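PDB 7K44: sgbp-b from Bacteroides uniformis, which probably binds xyloglucan at the bacterial cell surface as part of a polysaccharide utilization locus in this human gut commensal. Local coordinates for residues 311-316 with 334-339; 260-265 with 357-362; 98-103 with 119-124; 61-66 with 74-79. All coordinates share one frame; numbering follows the deposited sequence.

Contact 1 (311-316 with 334-339)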
loop_
_atom_site.group_PDB
_atom_site.type_symbol
_atom_site.label_atom_id
_atom_site.label_comp_id
_atom_site.label_asym_id
_atom_site.label_seq_id
_atom_site.Cartn_x
_atom_site.Cartn_y
_atom_site.Cartn_z
ATOM N N HIS A 311 0.758 19.896 -23.723
ATOM C CA HIS A 311 0.211 19.566 -22.413
ATOM C C HIS A 311 1.014 18.473 -21.712
ATOM O O HIS A 311 0.469 17.698 -20.923
ATOM C CB HIS A 311 -1.271 19.196 -22.502
ATOM C CG HIS A 311 -2.047 19.497 -21.252
ATOM N ND1 HIS A 311 -3.107 20.378 -21.228
ATOM C CD2 HIS A 311 -1.915 19.035 -19.983
ATOM C CE1 HIS A 311 -3.596 20.444 -20.002
ATOM N NE2 HIS A 311 -2.889 19.640 -19.227
ATOM N N ASN A 312 2.317 18.414 -21.968
ATOM C CA ASN A 312 3.163 17.428 -21.304
ATOM C C ASN A 312 3.273 17.688 -19.802
ATOM O O ASN A 312 3.091 18.810 -19.316
ATOM C CB ASN A 312 4.546 17.353 -21.981
ATOM C CG ASN A 312 5.345 18.661 -21.915
ATOM O OD1 ASN A 312 4.900 19.687 -21.385
ATOM N ND2 ASN A 312 6.529 18.634 -22.507
ATOM N N TYR A 313 3.519 16.620 -19.060
ATOM C CA TYR A 313 3.865 16.711 -17.649
ATOM C C TYR A 313 5.371 16.528 -17.533
ATOM O O TYR A 313 5.900 15.486 -17.933
ATOM C CB TYR A 313 3.129 15.641 -16.839
ATOM C CG TYR A 313 3.273 15.774 -15.345
ATOM C CD1 TYR A 313 2.643 16.810 -14.664
ATOM C CD2 TYR A 313 4.028 14.871 -14.620
ATOM C CE1 TYR A 313 2.768 16.935 -13.300
ATOM C CE2 TYR A 313 4.162 14.992 -13.254
ATOM C CZ TYR A 313 3.527 16.025 -12.604
ATOM O OH TYR A 313 3.653 16.151 -11.241
ATOM N N THR A 314 6.066 17.529 -16.995
ATOM C CA THR A 314 7.521 17.540 -16.978
ATOM C C THR A 314 8.066 17.422 -15.558
ATOM O O THR A 314 7.339 17.525 -14.566
ATOM C CB THR A 314 8.087 18.799 -17.644
ATOM O OG1 THR A 314 7.706 19.951 -16.872
ATOM C CG2 THR A 314 7.592 18.950 -19.083
ATOM N N ASN A 315 9.377 17.191 -15.487
ATOM C CA ASN A 315 10.139 17.211 -14.240
ATOM C C ASN A 315 9.699 16.119 -13.274
ATOM O O ASN A 315 9.707 16.305 -12.054
ATOM C CB ASN A 315 10.103 18.587 -13.573
ATOM C CG ASN A 315 10.863 19.623 -14.361
ATOM O OD1 ASN A 315 11.936 19.352 -14.900
ATOM N ND2 ASN A 315 10.314 20.821 -14.429
ATOM N N TYR A 316 9.347 14.957 -13.809
ATOM C CA TYR A 316 8.798 13.892 -12.986
ATOM C C TYR A 316 9.863 12.915 -12.499
ATOM O O TYR A 316 10.739 12.487 -13.256
ATOM C CB TYR A 316 7.720 13.135 -13.759
ATOM C CG TYR A 316 7.093 12.044 -12.942
ATOM C CD1 TYR A 316 6.305 12.355 -11.839
ATOM C CD2 TYR A 316 7.283 10.700 -13.257
ATOM C CE1 TYR A 316 5.726 11.369 -11.080
ATOM C CE2 TYR A 316 6.705 9.702 -12.499
ATOM C CZ TYR A 316 5.925 10.045 -11.413
ATOM O OH TYR A 316 5.336 9.060 -10.637
ATOM N N CYS A 334 2.713 4.179 -9.654
ATOM C CA CYS A 334 2.911 5.601 -9.898
ATOM C C CYS A 334 1.682 6.125 -10.624
ATOM O O CYS A 334 1.275 5.550 -11.636
ATOM C CB CYS A 334 4.120 5.788 -10.811
ATOM S SG CYS A 334 5.701 5.182 -10.091
ATOM N N SER A 335 1.107 7.223 -10.135
ATOM C CA SER A 335 -0.069 7.826 -10.753
ATOM C C SER A 335 0.208 9.276 -11.132
ATOM O O SER A 335 0.845 10.017 -10.372
ATOM C CB SER A 335 -1.304 7.771 -9.838
ATOM O OG SER A 335 -1.628 6.442 -9.455
ATOM N N ILE A 336 -0.287 9.672 -12.300
ATOM C CA ILE A 336 -0.229 11.058 -12.765
ATOM C C ILE A 336 -1.639 11.492 -13.142
ATOM O O ILE A 336 -2.304 10.797 -13.924
ATOM C CB ILE A 336 0.718 11.192 -13.966
ATOM C CG1 ILE A 336 2.142 10.817 -13.548
ATOM C CG2 ILE A 336 0.652 12.607 -14.552
ATOM C CD1 ILE A 336 3.163 11.137 -14.566
ATOM N N PRO A 337 -2.146 12.607 -12.621
ATOM C CA PRO A 337 -3.516 13.003 -12.959
ATOM C C PRO A 337 -3.644 13.213 -14.457
ATOM O O PRO A 337 -2.808 13.873 -15.082
ATOM C CB PRO A 337 -3.704 14.316 -12.186
ATOM C CG PRO A 337 -2.707 14.235 -11.052
ATOM C CD PRO A 337 -1.516 13.534 -11.666
ATOM N N LEU A 338 -4.705 12.649 -15.032
ATOM C CA LEU A 338 -4.891 12.754 -16.474
ATOM C C LEU A 338 -5.108 14.196 -16.900
ATOM O O LEU A 338 -4.751 14.575 -18.027
ATOM C CB LEU A 338 -6.043 11.858 -16.929
ATOM C CG LEU A 338 -6.129 11.546 -18.421
ATOM C CD1 LEU A 338 -4.869 10.801 -18.894
ATOM C CD2 LEU A 338 -7.380 10.740 -18.694
ATOM N N SER A 339 -5.679 15.020 -16.017
ATOM C CA SER A 339 -5.843 16.431 -16.343
ATOM C C SER A 339 -4.515 17.176 -16.453
ATOM O O SER A 339 -4.509 18.299 -16.966
ATOM C CB SER A 339 -6.790 17.113 -15.343
ATOM O OG SER A 339 -6.236 17.129 -14.041
HETATM O O HOH W 1 3.189 9.937 -9.123
#
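I336 of strand 334-337 packs against Y313 and Y316 with its two methyl-bearing branches, CG2 and CD1. From CB the two branches separate: CG2 lies over one face of the Y313 ring, 4.0 Å above its plane and displaced toward the rim. CG1 stands anti to the carbonyl carbon (chi1 -63°) and carries CD1 toward both tyrosines. That terminal methyl touches CD2 of Y313 at 3.8 Å and also sits squarely over the middle of the Y316 ring, 4.1 Å from the centroid and on the ring normal, a CH-pi contact. Y316 continues past it until its OH meets CB of C334 at 3.5 Å, while a water joins the same hydroxyl to the carbonyl O of S335. At the other end NE2 of H311 donates to the backbone O of S339 (3.1 Å), a bent bond with the oxygen tilted from the imidazole plane; ND1 is held by D343. An alanine in place of H311 would probably leave the S339 carbonyl without this donor and D343 without its imidazole partner. The two segments share no backbone bonds and belong to different sheets of the xyloglucan-binding domain. Segment 311-316 pairs with strand 300-305 at the edge of a five-stranded sheet, whereas 334-339 pairs with strand 283-291, so I336 packs between two sheets, where it also meets I303 and L341.

Contact 2 (260-265 with 357-362)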
loop_
_atom_site.group_PDB
_atom_site.type_symbol
_atom_site.label_atom_id
_atom_site.label_comp_id
_atom_site.label_asym_id
_atom_site.label_seq_id
_atom_site.Cartn_x
_atom_site.Cartn_y
_atom_site.Cartn_z
ATOM N N GLN A 260 14.012 7.238 -24.111
ATOM C CA GLN A 260 12.591 7.386 -24.402
ATOM C C GLN A 260 11.926 6.023 -24.459
ATOM O O GLN A 260 12.530 5.037 -24.891
ATOM C CB GLN A 260 12.319 8.058 -25.752
ATOM C CG GLN A 260 12.984 9.409 -25.962
ATOM C CD GLN A 260 14.406 9.279 -26.479
ATOM O OE1 GLN A 260 14.711 8.402 -27.288
ATOM N NE2 GLN A 260 15.288 10.143 -26.001
ATOM N N LEU A 261 10.663 5.984 -24.054
ATOM C CA LEU A 261 9.745 4.903 -24.384
ATOM C C LEU A 261 8.625 5.560 -25.174
ATOM O O LEU A 261 7.791 6.279 -24.608
ATOM C CB LEU A 261 9.178 4.227 -23.142
ATOM C CG LEU A 261 10.148 3.513 -22.219
ATOM C CD1 LEU A 261 9.374 2.901 -21.037
ATOM C CD2 LEU A 261 10.908 2.439 -22.977
ATOM N N GLN A 262 8.624 5.379 -26.495
ATOM C CA GLN A 262 7.579 5.922 -27.353
ATOM C C GLN A 262 6.743 4.721 -27.754
ATOM O O GLN A 262 7.246 3.805 -28.406
ATOM C CB GLN A 262 8.166 6.628 -28.577
ATOM C CG GLN A 262 9.269 7.620 -28.216
ATOM C CD GLN A 262 8.755 8.956 -27.692
ATOM O OE1 GLN A 262 9.293 9.478 -26.728
ATOM N NE2 GLN A 262 7.725 9.506 -28.323
ATOM N N ASN A 263 5.488 4.705 -27.336
ATOM C CA ASN A 263 4.665 3.511 -27.388
ATOM C C ASN A 263 3.344 3.816 -28.068
ATOM O O ASN A 263 2.830 4.935 -27.991
ATOM C CB ASN A 263 4.297 3.038 -25.952
ATOM C CG ASN A 263 5.490 3.002 -25.007
ATOM O OD1 ASN A 263 6.290 2.063 -25.019
ATOM N ND2 ASN A 263 5.602 4.029 -24.157
ATOM N N GLY A 264 2.771 2.798 -28.710
ATOM C CA GLY A 264 1.384 2.867 -29.112
ATOM C C GLY A 264 0.504 2.267 -28.028
ATOM O O GLY A 264 0.699 1.122 -27.612
ATOM N N ALA A 265 -0.463 3.034 -27.536
ATOM C CA ALA A 265 -1.374 2.541 -26.516
ATOM C C ALA A 265 -2.738 2.259 -27.134
ATOM O O ALA A 265 -3.056 2.734 -28.233
ATOM C CB ALA A 265 -1.508 3.563 -25.379
ATOM N N GLU A 357 -0.309 7.681 -29.184
ATOM C CA GLU A 357 0.977 7.512 -28.522
ATOM C C GLU A 357 0.886 7.731 -27.008
ATOM O O GLU A 357 0.115 8.558 -26.506
ATOM C CB GLU A 357 2.007 8.473 -29.108
ATOM C CG GLU A 357 3.433 8.239 -28.604
ATOM C CD GLU A 357 4.432 9.129 -29.306
ATOM O OE1 GLU A 357 4.345 10.365 -29.171
ATOM O OE2 GLU A 357 5.304 8.592 -30.025
ATOM N N LEU A 358 1.701 6.974 -26.289
ATOM C CA LEU A 358 1.993 7.186 -24.872
ATOM C C LEU A 358 3.509 7.315 -24.813
ATOM O O LEU A 358 4.222 6.373 -25.173
ATOM C CB LEU A 358 1.488 5.992 -24.065
ATOM C CG LEU A 358 1.454 6.083 -22.537
ATOM C CD1 LEU A 358 0.538 5.008 -21.958
ATOM C CD2 LEU A 358 2.836 5.953 -21.953
ATOM N N ALA A 359 4.009 8.488 -24.434
ATOM C CA ALA A 359 5.441 8.768 -24.472
ATOM C C ALA A 359 5.999 9.142 -23.103
ATOM O O ALA A 359 5.404 9.942 -22.370
ATOM C CB ALA A 359 5.771 9.882 -25.470
ATOM N N LEU A 360 7.173 8.586 -22.787
ATOM C CA LEU A 360 7.967 8.942 -21.617
ATOM C C LEU A 360 9.379 9.249 -22.086
ATOM O O LEU A 360 9.947 8.482 -22.870
ATOM C CB LEU A 360 8.036 7.802 -20.592
ATOM C CG LEU A 360 6.741 7.285 -19.970
ATOM C CD1 LEU A 360 6.148 6.190 -20.843
ATOM C CD2 LEU A 360 7.046 6.739 -18.586
ATOM N N GLN A 361 9.951 10.361 -21.628
ATOM C CA GLN A 361 11.305 10.726 -22.034
ATOM C C GLN A 361 12.117 11.187 -20.840
ATOM O O GLN A 361 11.659 12.033 -20.062
ATOM C CB GLN A 361 11.302 11.825 -23.092
ATOM C CG GLN A 361 10.436 11.501 -24.274
ATOM C CD GLN A 361 10.495 12.562 -25.349
ATOM O OE1 GLN A 361 10.917 13.691 -25.096
ATOM N NE2 GLN A 361 10.094 12.200 -26.570
ATOM N N MET A 362 13.320 10.633 -20.697
ATOM C CA MET A 362 14.212 10.961 -19.591
ATOM C C MET A 362 15.371 11.810 -20.094
ATOM O O MET A 362 15.981 11.490 -21.123
ATOM C CB MET A 362 14.744 9.694 -18.925
ATOM C CG MET A 362 15.488 9.992 -17.628
ATOM S SD MET A 362 16.080 8.475 -16.845
ATOM C CE MET A 362 16.031 8.923 -15.118
HETATM O O HOH W 2 15.121 12.105 -23.886
#
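Q262 and Q361 meet across two neighbouring antiparallel strands of the five-stranded sheet in the xyloglucan-binding domain. NE2 of Q361 donates to OE1 of Q262 at 2.8 Å along a nearly straight path (169°); the acceptor lies in the Q361 amide plane, although the donor stands above the carbonyl plane of Q262. A sharp bend at chi2 (-79°) folds the Q262 amide back across A359, whose CB is 3.5 Å from its NE2. That same nitrogen makes a weak bond to OE2 of E357, the amide and carboxylate planes lying almost perpendicular. A leucine in place of Q262 would probably leave NE2 of Q361 without its acceptor and the E357 carboxylate without this weak donor. Beside the amides, CG of Q260 rests against CG of Q361 at 3.7 Å. The backbone sets the spacing: L261 with L360 and N263 with L358 are hydrogen-bonded pairs, each joined by two N-H to O bonds. On the face of L261 and L360, apolar groups dominate, and strand 371-384 supplies F377 and F380 against them. Further out, R302 bonds OE1 of Q361, Y304 approaches the Q262 amide with a weak bond, and G224 holds OE1 of Q260. The side chain of N263, about 11 Å from the bound calcium ion, has OD1 fixed by Y214. Its ND2 turns back to L358 O at 2.9 Å, which it and the backbone N of N263 reach from opposite faces of the carbonyl plane.

Contact 3 (98-103 with 119-124)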
loop_
_atom_site.group_PDB
_atom_site.type_symbol
_atom_site.label_atom_id
_atom_site.label_comp_id
_atom_site.label_asym_id
_atom_site.label_seq_id
_atom_site.Cartn_x
_atom_site.Cartn_y
_atom_site.Cartn_z
ATOM N N ALA A 98 -15.399 -11.981 36.018
ATOM C CA ALA A 98 -16.818 -11.967 35.700
ATOM C C ALA A 98 -17.362 -10.541 35.759
ATOM O O ALA A 98 -16.810 -9.658 36.427
ATOM C CB ALA A 98 -17.592 -12.865 36.666
ATOM N N GLY A 99 -18.455 -10.318 35.035
ATOM C CA GLY A 99 -19.077 -9.007 35.014
ATOM C C GLY A 99 -18.248 -7.956 34.323
ATOM O O GLY A 99 -18.269 -6.786 34.725
ATOM N N LEU A 100 -17.512 -8.346 33.286
ATOM C CA LEU A 100 -16.605 -7.431 32.614
ATOM C C LEU A 100 -17.369 -6.337 31.876
ATOM O O LEU A 100 -18.390 -6.591 31.232
ATOM C CB LEU A 100 -15.749 -8.217 31.625
ATOM C CG LEU A 100 -14.583 -7.468 30.991
ATOM C CD1 LEU A 100 -13.723 -6.819 32.054
ATOM C CD2 LEU A 100 -13.771 -8.435 30.152
ATOM N N ILE A 101 -16.853 -5.111 31.969
ATOM C CA ILE A 101 -17.439 -4.000 31.233
ATOM C C ILE A 101 -17.324 -4.246 29.728
ATOM O O ILE A 101 -16.462 -4.994 29.250
ATOM C CB ILE A 101 -16.753 -2.683 31.625
ATOM C CG1 ILE A 101 -15.281 -2.719 31.226
ATOM C CG2 ILE A 101 -16.895 -2.429 33.119
ATOM C CD1 ILE A 101 -14.580 -1.398 31.364
ATOM N N ASP A 102 -18.210 -3.599 28.971
ATOM C CA ASP A 102 -18.168 -3.742 27.520
ATOM C C ASP A 102 -17.075 -2.882 26.899
ATOM O O ASP A 102 -16.440 -3.294 25.919
ATOM C CB ASP A 102 -19.525 -3.392 26.916
ATOM C CG ASP A 102 -20.537 -4.497 27.101
ATOM O OD1 ASP A 102 -20.127 -5.679 27.133
ATOM O OD2 ASP A 102 -21.740 -4.185 27.207
ATOM N N GLU A 103 -16.852 -1.687 27.440
ATOM C CA GLU A 103 -15.781 -0.824 26.966
ATOM C C GLU A 103 -15.396 0.180 28.040
ATOM O O GLU A 103 -16.214 0.571 28.879
ATOM C CB GLU A 103 -16.119 -0.097 25.657
ATOM C CG GLU A 103 -17.552 0.368 25.501
ATOM C CD GLU A 103 -17.799 0.955 24.115
ATOM O OE1 GLU A 103 -17.037 1.859 23.709
ATOM O OE2 GLU A 103 -18.739 0.501 23.427
ATOM N N PHE A 119 -9.930 -0.410 26.246
ATOM C CA PHE A 119 -10.383 -1.791 26.268
ATOM C C PHE A 119 -11.800 -1.882 25.727
ATOM O O PHE A 119 -12.648 -1.038 26.042
ATOM C CB PHE A 119 -10.369 -2.397 27.697
ATOM C CG PHE A 119 -10.920 -3.796 27.743
ATOM C CD1 PHE A 119 -10.151 -4.867 27.315
ATOM C CD2 PHE A 119 -12.229 -4.032 28.128
ATOM C CE1 PHE A 119 -10.664 -6.143 27.311
ATOM C CE2 PHE A 119 -12.749 -5.311 28.125
ATOM C CZ PHE A 119 -11.965 -6.369 27.721
ATOM N N ARG A 120 -12.054 -2.913 24.920
ATOM C CA ARG A 120 -13.412 -3.328 24.596
ATOM C C ARG A 120 -13.451 -4.845 24.476
ATOM O O ARG A 120 -12.453 -5.482 24.125
ATOM C CB ARG A 120 -13.972 -2.633 23.348
ATOM C CG ARG A 120 -13.034 -2.609 22.176
ATOM C CD ARG A 120 -13.713 -2.026 20.933
ATOM N NE ARG A 120 -14.820 -2.856 20.473
ATOM C CZ ARG A 120 -16.023 -2.382 20.158
ATOM N NH1 ARG A 120 -16.275 -1.085 20.256
ATOM N NH2 ARG A 120 -16.969 -3.212 19.739
ATOM N N ARG A 121 -14.614 -5.419 24.789
ATOM C CA ARG A 121 -14.756 -6.868 24.866
ATOM C C ARG A 121 -14.878 -7.543 23.514
ATOM O O ARG A 121 -14.625 -8.745 23.419
ATOM C CB ARG A 121 -16.003 -7.252 25.660
ATOM C CG ARG A 121 -15.869 -7.224 27.155
ATOM C CD ARG A 121 -17.024 -7.984 27.797
ATOM N NE ARG A 121 -18.216 -8.004 26.954
ATOM C CZ ARG A 121 -18.629 -9.058 26.253
ATOM N NH1 ARG A 121 -17.940 -10.193 26.283
ATOM N NH2 ARG A 121 -19.725 -8.976 25.511
ATOM N N THR A 122 -15.291 -6.821 22.480
ATOM C CA THR A 122 -15.536 -7.422 21.180
ATOM C C THR A 122 -14.643 -6.772 20.136
ATOM O O THR A 122 -14.249 -5.609 20.270
ATOM C CB THR A 122 -17.003 -7.256 20.773
ATOM O OG1 THR A 122 -17.360 -5.873 20.868
ATOM C CG2 THR A 122 -17.899 -8.069 21.700
ATOM N N ALA A 123 -14.324 -7.547 19.104
ATOM C CA ALA A 123 -13.473 -7.065 18.025
ATOM C C ALA A 123 -14.231 -6.087 17.135
ATOM O O ALA A 123 -15.424 -6.254 16.871
ATOM C CB ALA A 123 -12.996 -8.244 17.184
ATOM N N LEU A 124 -13.538 -5.039 16.704
ATOM C CA LEU A 124 -14.035 -4.180 15.638
ATOM C C LEU A 124 -13.723 -4.823 14.288
ATOM O O LEU A 124 -12.780 -5.613 14.172
ATOM C CB LEU A 124 -13.344 -2.825 15.709
ATOM C CG LEU A 124 -13.671 -1.982 16.947
ATOM C CD1 LEU A 124 -12.708 -0.815 17.077
ATOM C CD2 LEU A 124 -15.098 -1.495 16.896
HETATM O O HOH W 3 -17.876 -4.364 23.307
#
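The antiparallel edge strand 114-120 of the N-terminal beta-sandwich leaves its sheet here, beside the loop 98-103 that leads into strand 103-110. E103 and R120 form a non-hydrogen-bonded pair, their CA atoms 4.2 Å apart. One residue further out, the backbone N of R121 donates to O of D102. A salt bridge reinforces this junction: NE of R121 points nearly straight at OD1 of D102 (3.0 Å), with the oxygen at the edge of the guanidinium and close to its plane, the carboxylate turned 46° against it. Another nitrogen, NH1, is taken by the carbonyl of V43, so the arginine ties the loop to a second loop as well. Its aliphatic part crosses the I101 carbonyl, whose O lies 3.1 Å from CG of R121 and at the edge of the F119 ring; this buried oxygen has no polar partner in the model. L100 comes toward F119 from the opposite direction and brings CD2 to 3.7 Å from CZ, while F64 meets the same phenyl ring edge-to-face from strand 59-65. The R120 side chain bends at chi3 (-64°) and returns to its own segment. It grips T122 side-on, NH2 bonding to OG1, while CD2 of L124 covers one guanidinium face. The second bond of the grip, NE to the backbone O of T122, is almost straight, at 2.8 Å and 175°, with the oxygen in the guanidinium plane.

Contact 4 (61-66 with 74-79)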
loop_
_atom_site.group_PDB
_atom_site.type_symbol
_atom_site.label_atom_id
_atom_site.label_comp_id
_atom_site.label_asym_id
_atom_site.label_seq_id
_atom_site.Cartn_x
_atom_site.Cartn_y
_atom_site.Cartn_z
ATOM N N ARG A 61 -2.571 -2.251 41.902
ATOM C CA ARG A 61 -3.875 -2.708 41.454
ATOM C C ARG A 61 -3.857 -2.896 39.948
ATOM O O ARG A 61 -3.103 -2.233 39.234
ATOM C CB ARG A 61 -4.971 -1.697 41.801
ATOM C CG ARG A 61 -5.637 -1.969 43.111
ATOM C CD ARG A 61 -6.698 -0.936 43.441
ATOM N NE ARG A 61 -6.640 -0.581 44.856
ATOM C CZ ARG A 61 -6.858 -1.437 45.852
ATOM N NH1 ARG A 61 -7.171 -2.708 45.598
ATOM N NH2 ARG A 61 -6.772 -1.022 47.110
ATOM N N VAL A 62 -4.696 -3.816 39.483
ATOM C CA VAL A 62 -5.031 -3.958 38.072
ATOM C C VAL A 62 -6.548 -3.960 37.992
ATOM O O VAL A 62 -7.206 -4.702 38.729
ATOM C CB VAL A 62 -4.451 -5.260 37.484
ATOM C CG1 VAL A 62 -4.863 -5.418 36.018
ATOM C CG2 VAL A 62 -2.941 -5.263 37.618
ATOM N N TYR A 63 -7.111 -3.115 37.134
ATOM C CA TYR A 63 -8.568 -3.051 37.099
ATOM C C TYR A 63 -9.051 -2.502 35.765
ATOM O O TYR A 63 -8.335 -1.762 35.084
ATOM C CB TYR A 63 -9.137 -2.217 38.259
ATOM C CG TYR A 63 -8.701 -0.763 38.287
ATOM C CD1 TYR A 63 -7.506 -0.385 38.887
ATOM C CD2 TYR A 63 -9.494 0.235 37.726
ATOM C CE1 TYR A 63 -7.103 0.941 38.921
ATOM C CE2 TYR A 63 -9.100 1.563 37.754
ATOM C CZ TYR A 63 -7.906 1.913 38.351
ATOM O OH TYR A 63 -7.508 3.234 38.376
ATOM N N PHE A 64 -10.275 -2.889 35.407
ATOM C CA PHE A 64 -11.012 -2.276 34.315
ATOM C C PHE A 64 -11.854 -1.135 34.868
ATOM O O PHE A 64 -12.393 -1.223 35.981
ATOM C CB PHE A 64 -11.940 -3.300 33.661
ATOM C CG PHE A 64 -11.222 -4.459 33.011
ATOM C CD1 PHE A 64 -10.866 -5.578 33.749
ATOM C CD2 PHE A 64 -10.925 -4.436 31.654
ATOM C CE1 PHE A 64 -10.217 -6.661 33.144
ATOM C CE2 PHE A 64 -10.275 -5.511 31.045
ATOM C CZ PHE A 64 -9.921 -6.621 31.800
ATOM N N THR A 65 -11.958 -0.064 34.088
ATOM C CA THR A 65 -12.704 1.126 34.482
ATOM C C THR A 65 -13.564 1.591 33.316
ATOM O O THR A 65 -13.206 1.421 32.148
ATOM C CB THR A 65 -11.776 2.257 34.949
ATOM O OG1 THR A 65 -12.568 3.350 35.448
ATOM C CG2 THR A 65 -10.891 2.773 33.835
ATOM N N THR A 66 -14.712 2.193 33.637
ATOM C CA THR A 66 -15.501 2.830 32.590
ATOM C C THR A 66 -14.869 4.129 32.106
ATOM O O THR A 66 -15.197 4.589 31.005
ATOM C CB THR A 66 -16.920 3.100 33.088
ATOM O OG1 THR A 66 -16.856 3.706 34.382
ATOM C CG2 THR A 66 -17.714 1.806 33.166
ATOM N N ALA A 74 -10.523 7.510 38.460
ATOM C CA ALA A 74 -11.299 6.538 37.709
ATOM C C ALA A 74 -11.850 5.476 38.659
ATOM O O ALA A 74 -11.131 5.001 39.542
ATOM C CB ALA A 74 -10.412 5.852 36.680
ATOM N N PRO A 75 -13.108 5.080 38.499
ATOM C CA PRO A 75 -13.655 4.029 39.359
ATOM C C PRO A 75 -13.030 2.677 39.056
ATOM O O PRO A 75 -12.670 2.367 37.918
ATOM C CB PRO A 75 -15.143 4.021 39.001
ATOM C CG PRO A 75 -15.184 4.559 37.595
ATOM C CD PRO A 75 -14.112 5.601 37.556
ATOM N N VAL A 76 -12.907 1.867 40.104
ATOM C CA VAL A 76 -12.512 0.466 39.977
ATOM C C VAL A 76 -13.754 -0.337 39.615
ATOM O O VAL A 76 -14.400 -0.934 40.484
ATOM C CB VAL A 76 -11.860 -0.039 41.280
ATOM C CG1 VAL A 76 -11.389 -1.482 41.127
ATOM C CG2 VAL A 76 -10.694 0.830 41.643
ATOM N N SER A 77 -14.107 -0.345 38.329
ATOM C CA SER A 77 -15.353 -0.969 37.892
ATOM C C SER A 77 -15.309 -2.487 38.040
ATOM O O SER A 77 -16.256 -3.102 38.547
ATOM C CB SER A 77 -15.677 -0.562 36.452
ATOM O OG SER A 77 -15.641 0.852 36.288
ATOM N N VAL A 78 -14.234 -3.118 37.570
ATOM C CA VAL A 78 -14.021 -4.556 37.731
ATOM C C VAL A 78 -12.544 -4.748 38.050
ATOM O O VAL A 78 -11.690 -4.531 37.183
ATOM C CB VAL A 78 -14.397 -5.362 36.476
ATOM C CG1 VAL A 78 -14.598 -6.824 36.837
ATOM C CG2 VAL A 78 -15.635 -4.804 35.807
ATOM N N GLU A 79 -12.239 -5.167 39.278
ATOM C CA GLU A 79 -10.853 -5.363 39.663
ATOM C C GLU A 79 -10.367 -6.746 39.232
ATOM O O GLU A 79 -11.131 -7.714 39.189
ATOM C CB GLU A 79 -10.670 -5.210 41.175
ATOM C CG GLU A 79 -9.211 -5.275 41.591
ATOM C CD GLU A 79 -8.954 -4.902 43.034
ATOM O OE1 GLU A 79 -9.917 -4.861 43.832
ATOM O OE2 GLU A 79 -7.771 -4.666 43.363
HETATM O O HOH W 4 -5.782 -5.553 41.714
#
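Y63 carries V76 over one face of its ring: CG2 of V76 lies over the ring centre, 4.1 Å from the centroid, in a CH-pi contact; the other valine methyl, CG1, packs against CB of Y63. The F64 ring instead has the carbonyl O of V78 at its edge, and its CB lies against CB of V78. Both aromatics belong to strand 59-65, which pairs antiparallel with the short edge strand 78-80 in a four-stranded sheet of the N-terminal beta-sandwich. A classic beta bulge interrupts the pairing: S77 and V78 both face F64. F64 N donates to V78 O, while F64 O receives a good bond from V78 N and a weak one from S77 N. Just before the bulge, V76 centres an inverse gamma turn. From within the bulge, OG of S77 accepts from the backbone N of T66 at 3.1 Å. At the opposite end, NH1 of R61 forms a salt bridge with OE2 of E79 (3.0 Å); OE2 lies in the guanidinium plane, while NH1 meets it on the syn side, tilted out of the carboxylate plane. T65 ties its strand to the loop ahead of the bulge: OG1, anti to the T65 N (chi1 -174°) and also bonded to A67 N, donates to P75 O at 2.7 Å, in the carbonyl plane and on a lone pair.

Overall arrangement
Contacts 1 and 2 share the xyloglucan-binding domain, and contacts 3 and 4 the N-terminal sandwich on the other side of the chain's centre; contacts 2 and 4 have centres 65 Å apart. Contact 2 is buried and joins strands of one sheet through backbone bonds and linked amides. Contact 1, partly buried, reaches that same sheet at strand 313-316 but crosses to another, relying on ring-methyl packing and one imidazole bond. Contact 3 lies at the surface and contact 4 is partly buried; each includes a salt bridge. These two reach one sheet and touch directly, I101 CD1 lying 3.2 Å from T65 O and L100 packing on F64.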